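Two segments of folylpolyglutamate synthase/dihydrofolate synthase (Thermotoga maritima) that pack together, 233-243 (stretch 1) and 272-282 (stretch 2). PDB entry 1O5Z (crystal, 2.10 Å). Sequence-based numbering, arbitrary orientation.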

# COMPACT_ATOMS: atom_id res chain seq x y z
N VAL A 233 -2.52 20.73 -7.14
CA VAL A 233 -2.42 20.68 -5.70
C VAL A 233 -3.81 20.64 -5.12
O VAL A 233 -4.66 21.46 -5.47
CB VAL A 233 -1.72 21.94 -5.21
CG1 VAL A 233 -1.70 21.99 -3.67
CG2 VAL A 233 -0.33 22.05 -5.80
N ILE A 234 -4.05 19.74 -4.20
CA ILE A 234 -5.38 19.65 -3.58
C ILE A 234 -5.85 20.98 -3.02
O ILE A 234 -5.05 21.76 -2.50
CB ILE A 234 -5.37 18.58 -2.47
CG1 ILE A 234 -6.80 18.26 -2.03
CG2 ILE A 234 -4.50 19.03 -1.28
CD1 ILE A 234 -6.88 16.99 -1.28
N ASP A 235 -7.15 21.24 -3.09
CA ASP A 235 -7.75 22.54 -2.69
C ASP A 235 -7.37 23.73 -3.56
O ASP A 235 -8.09 24.71 -3.55
CB ASP A 235 -7.47 22.90 -1.23
CG ASP A 235 -8.11 21.92 -0.25
OD1 ASP A 235 -9.02 21.15 -0.66
OD2 ASP A 235 -7.75 21.87 0.95
N LYS A 236 -6.23 23.66 -4.24
CA LYS A 236 -5.91 24.59 -5.32
C LYS A 236 -6.53 24.10 -6.64
O LYS A 236 -7.51 24.64 -7.08
CB LYS A 236 -4.39 24.80 -5.47
CG LYS A 236 -4.09 25.90 -6.48
CD LYS A 236 -2.62 26.27 -6.63
CE LYS A 236 -2.54 27.58 -7.47
NZ LYS A 236 -1.15 27.82 -7.95
N ASP A 237 -5.97 23.07 -7.24
CA ASP A 237 -6.37 22.67 -8.58
C ASP A 237 -7.46 21.61 -8.60
O ASP A 237 -8.03 21.30 -9.67
CB ASP A 237 -5.15 22.16 -9.32
CG ASP A 237 -4.08 23.20 -9.38
OD1 ASP A 237 -4.21 24.10 -10.24
OD2 ASP A 237 -3.10 23.22 -8.58
N PHE A 238 -7.74 21.03 -7.45
CA PHE A 238 -8.87 20.16 -7.32
C PHE A 238 -9.24 20.02 -5.88
O PHE A 238 -8.47 20.36 -5.00
CB PHE A 238 -8.55 18.79 -7.89
CG PHE A 238 -7.43 18.10 -7.18
CD1 PHE A 238 -6.12 18.48 -7.42
CD2 PHE A 238 -7.68 17.09 -6.27
CE1 PHE A 238 -5.06 17.85 -6.77
CE2 PHE A 238 -6.64 16.46 -5.61
CZ PHE A 238 -5.32 16.84 -5.86
N SER A 239 -10.42 19.46 -5.65
CA SER A 239 -10.91 19.28 -4.30
C SER A 239 -11.95 18.15 -4.24
O SER A 239 -12.46 17.69 -5.27
CB SER A 239 -11.53 20.60 -3.85
OG SER A 239 -12.60 20.91 -4.72
N VAL A 240 -12.26 17.73 -3.01
CA VAL A 240 -13.32 16.75 -2.74
C VAL A 240 -14.20 17.26 -1.61
O VAL A 240 -13.75 17.98 -0.73
CB VAL A 240 -12.74 15.38 -2.33
CG1 VAL A 240 -12.11 14.66 -3.53
CG2 VAL A 240 -11.71 15.52 -1.20
N LYS A 241 -15.47 16.91 -1.65
CA LYS A 241 -16.40 17.34 -0.61
C LYS A 241 -17.08 16.07 -0.12
O LYS A 241 -17.68 15.35 -0.90
CB LYS A 241 -17.39 18.38 -1.14
CG LYS A 241 -18.19 19.11 -0.04
N VAL A 242 -16.90 15.76 1.15
CA VAL A 242 -17.48 14.59 1.75
C VAL A 242 -18.98 14.84 1.85
O VAL A 242 -19.39 15.80 2.46
CB VAL A 242 -16.91 14.34 3.17
CG1 VAL A 242 -17.67 13.22 3.89
CG2 VAL A 242 -15.43 14.05 3.10
N LYS A 243 -19.78 14.00 1.21
CA LYS A 243 -21.24 14.11 1.31
C LYS A 243 -21.72 13.26 2.48
O LYS A 243 -22.63 13.68 3.18
CB LYS A 243 -21.94 13.65 0.01
CG LYS A 243 -21.69 14.55 -1.22
CD LYS A 243 -22.30 15.96 -1.08
CE LYS A 243 -21.18 16.99 -0.74
NZ LYS A 243 -21.68 18.38 -0.41
N GLN A 272 -9.32 8.55 2.71
CA GLN A 272 -9.44 7.83 1.45
C GLN A 272 -10.22 8.64 0.44
O GLN A 272 -10.03 8.47 -0.78
CB GLN A 272 -10.05 6.44 1.63
CG GLN A 272 -9.26 5.51 2.52
CD GLN A 272 -7.79 5.35 2.12
OE1 GLN A 272 -6.97 5.08 2.99
NE2 GLN A 272 -7.46 5.51 0.85
N ILE A 273 -11.08 9.54 0.92
CA ILE A 273 -11.83 10.36 -0.01
C ILE A 273 -10.85 11.36 -0.65
O ILE A 273 -10.90 11.65 -1.88
CB ILE A 273 -13.05 10.98 0.67
CG1 ILE A 273 -14.15 9.92 0.76
CG2 ILE A 273 -13.60 12.17 -0.12
CD1 ILE A 273 -15.19 10.24 1.78
N GLU A 274 -9.90 11.81 0.13
CA GLU A 274 -8.86 12.65 -0.43
C GLU A 274 -7.95 11.89 -1.37
O GLU A 274 -7.50 12.41 -2.38
CB GLU A 274 -8.07 13.35 0.68
CG GLU A 274 -8.90 14.43 1.34
CD GLU A 274 -8.08 15.53 1.96
OE1 GLU A 274 -6.85 15.43 2.04
OE2 GLU A 274 -8.69 16.53 2.38
N ASN A 275 -7.64 10.65 -1.06
CA ASN A 275 -6.82 9.86 -1.94
C ASN A 275 -7.55 9.70 -3.26
O ASN A 275 -6.97 9.72 -4.30
CB ASN A 275 -6.55 8.48 -1.32
CG ASN A 275 -5.56 8.53 -0.15
OD1 ASN A 275 -5.46 7.60 0.64
ND2 ASN A 275 -4.85 9.60 -0.03
N ALA A 276 -8.85 9.50 -3.19
CA ALA A 276 -9.71 9.43 -4.39
C ALA A 276 -9.63 10.72 -5.25
O ALA A 276 -9.43 10.63 -6.44
CB ALA A 276 -11.16 9.11 -4.02
N GLY A 277 -9.72 11.90 -4.65
CA GLY A 277 -9.47 13.15 -5.40
C GLY A 277 -8.09 13.15 -6.06
O GLY A 277 -7.90 13.54 -7.18
N VAL A 278 -7.09 12.75 -5.31
CA VAL A 278 -5.73 12.69 -5.87
C VAL A 278 -5.67 11.75 -7.07
O VAL A 278 -5.03 12.07 -8.06
CB VAL A 278 -4.68 12.25 -4.81
CG1 VAL A 278 -3.30 12.12 -5.45
CG2 VAL A 278 -4.63 13.22 -3.70
N ALA A 279 -6.30 10.57 -6.95
CA ALA A 279 -6.35 9.58 -8.02
C ALA A 279 -7.03 10.13 -9.30
O ALA A 279 -6.58 9.87 -10.43
CB ALA A 279 -7.07 8.34 -7.53
N LEU A 280 -8.13 10.87 -9.12
CA LEU A 280 -8.88 11.41 -10.24
C LEU A 280 -8.09 12.52 -10.89
O LEU A 280 -8.01 12.58 -12.11
CB LEU A 280 -10.27 11.89 -9.80
CG LEU A 280 -11.23 10.83 -9.19
CD1 LEU A 280 -12.67 11.36 -8.99
CD2 LEU A 280 -11.27 9.61 -10.03
N LYS A 281 -7.50 13.41 -10.08
CA LYS A 281 -6.56 14.39 -10.66
C LYS A 281 -5.41 13.70 -11.37
O LYS A 281 -5.05 14.08 -12.46
CB LYS A 281 -6.04 15.38 -9.63
CG LYS A 281 -5.30 16.67 -10.19
CD LYS A 281 -5.47 17.04 -11.70
CE LYS A 281 -6.63 17.89 -11.99
NZ LYS A 281 -6.95 17.90 -13.47
N THR A 282 -4.83 12.67 -10.78
CA THR A 282 -3.75 12.01 -11.42
C THR A 282 -4.18 11.59 -12.82
O THR A 282 -3.51 11.86 -13.79
CB THR A 282 -3.35 10.83 -10.58
OG1 THR A 282 -2.72 11.31 -9.36
CG2 THR A 282 -2.28 9.96 -11.31

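The strand 239-243 and the turn before it lie against one side of helix 272-282, the strand running roughly antiparallel to the helix (146°) with an axial closest approach of 7.8 Å. No hydrogen bond crosses the interface; 473 Å² of surface, summed over both sides, is buried by the fit of side chains against the helix.

The key hollow is at G277. Here the helix has no side chain, and V240 fills the gap: its CG1 lies 3.6 Å from G277 CA and 3.6 Å from I273 O, and the CA atoms of V240 and G277 are only 5.9 Å apart. A CB on G277 would point toward the strand and fall 2.7 Å from V240 CG1, a clash, so the bare backbone is what permits this close approach. I273, one turn before G277, borders the site, with its CG2 4.0 Å from V240 CB; K281, one turn after G277, packs instead on the ring of F238. The second methyl of V240, CG2, rests 3.9 Å from E274 CG, the apolar portion of a residue whose carboxylate is hydrogen-bonded elsewhere in the structure.

F238, in the p rotamer, is the broadest knob of stretch 1. K281 CB sits over one ring face, 3.8 Å from the centroid and 9° off the normal, a CH-pi contact, and K281 CG approaches F238 CD1 to 3.4 Å. The lysine suits this place because its first methylenes, CB and CG, pack on the ring while the end of the side chain leads away. Farther round the ring, F238 CE2 lies 3.5 Å from G277 O and 4.3 Å from V278 CG2.

Smaller contacts extend the fit. V242 CG2 touches I273 CD1 at 4.0 Å, and I234 CD1 reaches within 3.7 Å of E274 OE1. S239 and K241 point away, leaving alternate V240 to face the helix.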